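Long-range contacts in adherence and virulence protein A (Streptococcus pneumoniae, PDB 6PON), which probably helps the pneumococcus adhere to host tissue by binding fibronectin, the N-terminal part studied here belonging to the NFACT family: residues Leu15-Leu19 with Arg58-Thr62; Leu190-Leu195 with Ala207-Glu211. The contacts are given in a common frame with arbitrary orientation. Numbering follows the deposited sequence.

Contact 1 of 2, residues Leu15-Leu19 with Arg58-Thr62; sequences LRSEL and RIQLT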
loop_
_atom_site.group_PDB
_atom_site.type_symbol
_atom_site.label_atom_id
_atom_site.label_comp_id
_atom_site.label_asym_id
_atom_site.label_seq_id
_atom_site.Cartn_x
_atom_site.Cartn_y
_atom_site.Cartn_z
ATOM N N LEU B 15 20.395 -24.822 0.292
ATOM C CA LEU B 15 21.608 -25.511 -0.125
ATOM C C LEU B 15 22.746 -25.148 0.810
ATOM O O LEU B 15 23.549 -26.003 1.186
ATOM C CB LEU B 15 21.966 -25.162 -1.574
ATOM C CG LEU B 15 20.948 -25.457 -2.683
ATOM C CD1 LEU B 15 21.444 -24.984 -4.048
ATOM C CD2 LEU B 15 20.603 -26.916 -2.730
ATOM N N ARG B 16 22.787 -23.889 1.242
ATOM C CA ARG B 16 23.828 -23.452 2.156
ATOM C C ARG B 16 23.786 -24.260 3.446
ATOM O O ARG B 16 24.782 -24.895 3.833
ATOM C CB ARG B 16 23.662 -21.964 2.436
ATOM C CG ARG B 16 24.878 -21.295 2.997
ATOM C CD ARG B 16 24.595 -19.822 3.222
ATOM N NE ARG B 16 24.567 -19.057 1.979
ATOM C CZ ARG B 16 23.496 -18.431 1.488
ATOM N NH1 ARG B 16 22.337 -18.472 2.126
ATOM N NH2 ARG B 16 23.589 -17.752 0.349
ATOM N N SER B 17 22.623 -24.292 4.103
ATOM C CA SER B 17 22.564 -24.926 5.410
ATOM C C SER B 17 22.623 -26.448 5.317
ATOM O O SER B 17 22.949 -27.106 6.312
ATOM C CB SER B 17 21.307 -24.468 6.166
ATOM O OG SER B 17 20.203 -25.324 5.945
ATOM N N GLU B 18 22.333 -27.035 4.162
ATOM C CA GLU B 18 22.463 -28.484 4.093
ATOM C C GLU B 18 23.850 -28.936 3.672
ATOM O O GLU B 18 24.245 -30.055 4.010
ATOM C CB GLU B 18 21.423 -29.084 3.152
ATOM C CG GLU B 18 20.029 -29.015 3.720
ATOM C CD GLU B 18 19.577 -30.343 4.305
ATOM O OE1 GLU B 18 19.188 -30.351 5.488
ATOM O OE2 GLU B 18 19.598 -31.373 3.608
ATOM N N LEU B 19 24.617 -28.083 3.016
ATOM C CA LEU B 19 25.795 -28.535 2.307
ATOM C C LEU B 19 27.100 -27.915 2.779
ATOM O O LEU B 19 28.140 -28.571 2.661
ATOM C CB LEU B 19 25.627 -28.272 0.805
ATOM C CG LEU B 19 24.487 -29.058 0.163
ATOM C CD1 LEU B 19 24.444 -28.816 -1.340
ATOM C CD2 LEU B 19 24.629 -30.538 0.475
ATOM N N ARG B 58 18.668 -25.584 -13.707
ATOM C CA ARG B 58 18.335 -25.325 -12.315
ATOM C C ARG B 58 19.466 -25.899 -11.478
ATOM O O ARG B 58 20.304 -26.657 -11.974
ATOM C CB ARG B 58 16.996 -25.953 -11.922
ATOM C CG ARG B 58 16.984 -27.479 -12.101
ATOM C CD ARG B 58 15.576 -28.052 -12.060
ATOM N NE ARG B 58 15.556 -29.514 -12.003
ATOM C CZ ARG B 58 15.633 -30.305 -13.068
ATOM N NH1 ARG B 58 15.736 -29.783 -14.281
ATOM N NH2 ARG B 58 15.594 -31.620 -12.926
ATOM N N ILE B 59 19.492 -25.513 -10.209
ATOM C CA ILE B 59 20.325 -26.156 -9.209
ATOM C C ILE B 59 19.408 -26.578 -8.070
ATOM O O ILE B 59 18.492 -25.841 -7.692
ATOM C CB ILE B 59 21.464 -25.234 -8.718
ATOM C CG1 ILE B 59 22.230 -25.899 -7.569
ATOM C CG2 ILE B 59 20.907 -23.883 -8.309
ATOM C CD1 ILE B 59 23.611 -25.315 -7.322
ATOM N N GLN B 60 19.672 -27.749 -7.502
ATOM C CA GLN B 60 18.625 -28.414 -6.750
ATOM C C GLN B 60 19.225 -29.594 -6.001
ATOM O O GLN B 60 20.041 -30.322 -6.568
ATOM C CB GLN B 60 17.545 -28.886 -7.743
ATOM C CG GLN B 60 16.448 -29.644 -7.154
ATOM C CD GLN B 60 15.815 -30.629 -8.116
ATOM O OE1 GLN B 60 15.741 -30.392 -9.320
ATOM N NE2 GLN B 60 15.320 -31.734 -7.574
ATOM N N LEU B 61 18.817 -29.798 -4.748
ATOM C CA LEU B 61 18.999 -31.121 -4.162
ATOM C C LEU B 61 17.953 -32.055 -4.748
ATOM O O LEU B 61 16.863 -31.626 -5.121
ATOM C CB LEU B 61 18.869 -31.090 -2.643
ATOM C CG LEU B 61 19.960 -30.370 -1.866
ATOM C CD1 LEU B 61 19.565 -30.339 -0.409
ATOM C CD2 LEU B 61 21.290 -31.080 -2.073
ATOM N N THR B 62 18.288 -33.340 -4.854
ATOM C CA THR B 62 17.344 -34.251 -5.481
ATOM C C THR B 62 17.426 -35.636 -4.857
ATOM O O THR B 62 18.477 -36.072 -4.370
ATOM C CB THR B 62 17.566 -34.362 -6.992
ATOM O OG1 THR B 62 16.539 -35.183 -7.558
ATOM C CG2 THR B 62 18.919 -34.999 -7.306
#

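Contact 2 of 2, residues Leu190-Leu195 with Ala207-Glu211; sequences LTAKNL and ANELE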
loop_
_atom_site.group_PDB
_atom_site.type_symbol
_atom_site.label_atom_id
_atom_site.label_comp_id
_atom_site.label_asym_id
_atom_site.label_seq_id
_atom_site.Cartn_x
_atom_site.Cartn_y
_atom_site.Cartn_z
ATOM N N LEU B 190 3.764 0.175 -11.775
ATOM C CA LEU B 190 4.045 -1.123 -11.183
ATOM C C LEU B 190 3.372 -2.250 -11.941
ATOM O O LEU B 190 2.829 -3.177 -11.337
ATOM C CB LEU B 190 3.627 -1.101 -9.723
ATOM C CG LEU B 190 4.168 0.179 -9.059
ATOM C CD1 LEU B 190 3.717 0.287 -7.598
ATOM C CD2 LEU B 190 5.710 0.283 -9.185
ATOM N N THR B 191 3.386 -2.181 -13.273
ATOM C CA THR B 191 2.979 -3.329 -14.066
ATOM C C THR B 191 4.002 -4.444 -13.925
ATOM O O THR B 191 5.166 -4.222 -13.569
ATOM C CB THR B 191 2.837 -2.976 -15.551
ATOM O OG1 THR B 191 4.062 -2.407 -16.028
ATOM C CG2 THR B 191 1.699 -2.001 -15.781
ATOM N N ALA B 192 3.541 -5.662 -14.208
ATOM C CA ALA B 192 4.415 -6.831 -14.198
ATOM C C ALA B 192 5.695 -6.567 -14.978
ATOM O O ALA B 192 6.803 -6.853 -14.504
ATOM C CB ALA B 192 3.669 -8.030 -14.782
ATOM N N LYS B 193 5.561 -5.972 -16.162
ATOM C CA LYS B 193 6.716 -5.775 -17.025
ATOM C C LYS B 193 7.621 -4.666 -16.513
ATOM O O LYS B 193 8.846 -4.792 -16.576
ATOM C CB LYS B 193 6.273 -5.496 -18.458
ATOM C CG LYS B 193 7.327 -4.765 -19.300
ATOM C CD LYS B 193 7.279 -5.215 -20.757
ATOM C CE LYS B 193 8.060 -4.280 -21.653
ATOM N NZ LYS B 193 7.139 -3.297 -22.262
ATOM N N ASN B 194 7.064 -3.575 -15.992
ATOM C CA ASN B 194 7.970 -2.545 -15.489
ATOM C C ASN B 194 8.680 -2.998 -14.219
ATOM O O ASN B 194 9.818 -2.589 -13.967
ATOM C CB ASN B 194 7.242 -1.225 -15.253
ATOM C CG ASN B 194 8.193 -0.040 -15.251
ATOM O OD1 ASN B 194 9.171 -0.029 -16.003
ATOM N ND2 ASN B 194 7.933 0.952 -14.391
ATOM N N LEU B 195 8.052 -3.867 -13.428
ATOM C CA LEU B 195 8.746 -4.423 -12.274
ATOM C C LEU B 195 9.902 -5.319 -12.710
ATOM O O LEU B 195 10.966 -5.333 -12.073
ATOM C CB LEU B 195 7.757 -5.194 -11.410
ATOM C CG LEU B 195 6.688 -4.364 -10.698
ATOM C CD1 LEU B 195 5.521 -5.237 -10.265
ATOM C CD2 LEU B 195 7.298 -3.666 -9.500
ATOM N N ALA B 207 6.586 -11.672 -11.152
ATOM C CA ALA B 207 6.227 -10.269 -11.311
ATOM C C ALA B 207 4.722 -10.073 -11.417
ATOM O O ALA B 207 4.207 -9.020 -11.013
ATOM C CB ALA B 207 6.922 -9.674 -12.525
ATOM N N ASN B 208 3.995 -11.048 -11.966
ATOM C CA ASN B 208 2.544 -10.924 -11.941
ATOM C C ASN B 208 2.046 -10.936 -10.512
ATOM O O ASN B 208 1.167 -10.143 -10.143
ATOM C CB ASN B 208 1.877 -12.040 -12.746
ATOM C CG ASN B 208 2.066 -11.873 -14.230
ATOM O OD1 ASN B 208 2.348 -10.778 -14.695
ATOM N ND2 ASN B 208 1.926 -12.968 -14.988
ATOM N N GLU B 209 2.616 -11.820 -9.688
ATOM C CA GLU B 209 2.209 -11.911 -8.292
ATOM C C GLU B 209 2.536 -10.628 -7.549
ATOM O O GLU B 209 1.700 -10.107 -6.808
ATOM C CB GLU B 209 2.886 -13.102 -7.614
ATOM C CG GLU B 209 2.650 -13.156 -6.104
ATOM C CD GLU B 209 1.223 -13.535 -5.727
ATOM O OE1 GLU B 209 0.420 -13.838 -6.638
ATOM O OE2 GLU B 209 0.910 -13.557 -4.514
ATOM N N LEU B 210 3.738 -10.092 -7.750
ATOM C CA LEU B 210 4.074 -8.820 -7.130
ATOM C C LEU B 210 3.141 -7.717 -7.618
ATOM O O LEU B 210 2.602 -6.950 -6.808
ATOM C CB LEU B 210 5.528 -8.461 -7.400
ATOM C CG LEU B 210 6.041 -7.240 -6.629
ATOM C CD1 LEU B 210 5.755 -7.357 -5.132
ATOM C CD2 LEU B 210 7.533 -6.974 -6.889
ATOM N N GLU B 211 2.942 -7.613 -8.941
ATOM C CA GLU B 211 1.994 -6.628 -9.454
ATOM C C GLU B 211 0.639 -6.776 -8.771
ATOM O O GLU B 211 0.044 -5.784 -8.332
ATOM C CB GLU B 211 1.822 -6.736 -10.975
ATOM C CG GLU B 211 0.696 -5.788 -11.511
ATOM C CD GLU B 211 0.360 -5.934 -13.010
ATOM O OE1 GLU B 211 1.187 -6.418 -13.810
ATOM O OE2 GLU B 211 -0.757 -5.531 -13.399
HETATM O O HOH W 1 1.103 -3.052 -9.415
#

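Contact 1 of 2, residues Leu15-Leu19 with Arg58-Thr62
Apolar packing carries this contact, in which the last turn of helix 5-19 rests against strand 58-61; no hydrogen bond joins the two segments. The axes of the short segments come within 10.3 Å and cross at 42°, and the backbones are closest at L15 and L61, whose CA atoms lie 7.4 Å apart. L15 holds the centre with its two methyl groups: CD1 meets CG1 of I59 at 3.7 Å, while CD2 meets CG of L61 at 3.6 Å. One helical turn later, L19 brings its CD1 to 4.0 Å from CD2 of L61, so that L61 packs against both leucines of the helix. Branched aliphatic residues suit these places because they fill the gap between helix and strand without a polar group to satisfy.

The one polar side chain of 15-19 that takes part is E18, its OE2 4.1 Å from CD1 of L61, a van der Waals approach that leaves the carboxylate near the surface.

Hydrogen bonding instead orders the other side of the strand. The CA-to-CB bond of Q60 points away from the helix; its OE1 accepts from NE of R58 (2.8 Å) and its NE2 donates to O of L61 (2.9 Å). Here the second subunit comes close: L259 of that subunit packs on Q60, and its Y263 forms a cation-pi pair with R58.

Through its backbone, strand 58-61 pairs antiparallel with strand 44-51, and R16 on the helix bonds to the backbone of I91 in the second sheet. This is helix-on-sheet packing at the edge of a four-stranded antiparallel meander.

Contact 2 of 2, residues Leu190-Leu195 with Ala207-Glu211
L190 opens the contact through its backbone: its O lies 3.4 Å from CG of E211, and a water donates both to O of L190 (2.6 Å) and to O of E211 (3.1 Å), bridging the loop to the second helix.

T191 is the N-cap of helix 192-198. Threonine is apt there, because its short side chain can turn forward to a first-turn amide that lacks a helical backbone acceptor: OG1 accepts from N of N194 at 3.2 Å. Its carbonyl starts the helical bonding, O accepting from N of L195 at 2.9 Å.

A192 sits where the backbones are nearest, its CA 4.8 Å from CA of A207. The amide of A192 gives the one hydrogen bond between the segments, N to OE1 of E211 at 2.5 Å, so a carboxylate from the second helix meets an amide at the start of the first, a favourable place for negative charge. Little room remains for side chains: CB of A192 lies 3.1 Å from OD1 of N208 and 4.3 Å from CB of A207, and O of A192 lies 3.4 Å from that same A207 methyl.

L195, one turn on, is buried: its CD1 lies 4.2 Å from CG of L210 and 4.1 Å from CB of E211, and rests on the helix backbone 3.7 Å from N of E211, packing against the face that carries A207, L210 and E211.

A192 and A207 let helices 192-198 and 204-225 approach closely; the short glycine-rich turn joining them is consistent with the helix-hairpin-helix motif expected in NFACT proteins.

The two contacts follow one another along the chain and do not touch: their centres are 28 Å apart, their nearest atoms about 18 Å, and they lie on opposite sides of the chain's centre. Contact 1 belongs to the β-rich part of the chain and joins a helix to a sheet edge; contact 2 belongs to the helical part that follows and joins two helices across a short connection. Both reach the second subunit. Around contact 1 it brings D260, bonded to T62, and around contact 2 it brings K218 and F225, packed on L190 and L210. The dimer thus engages both regions of this elongated chain.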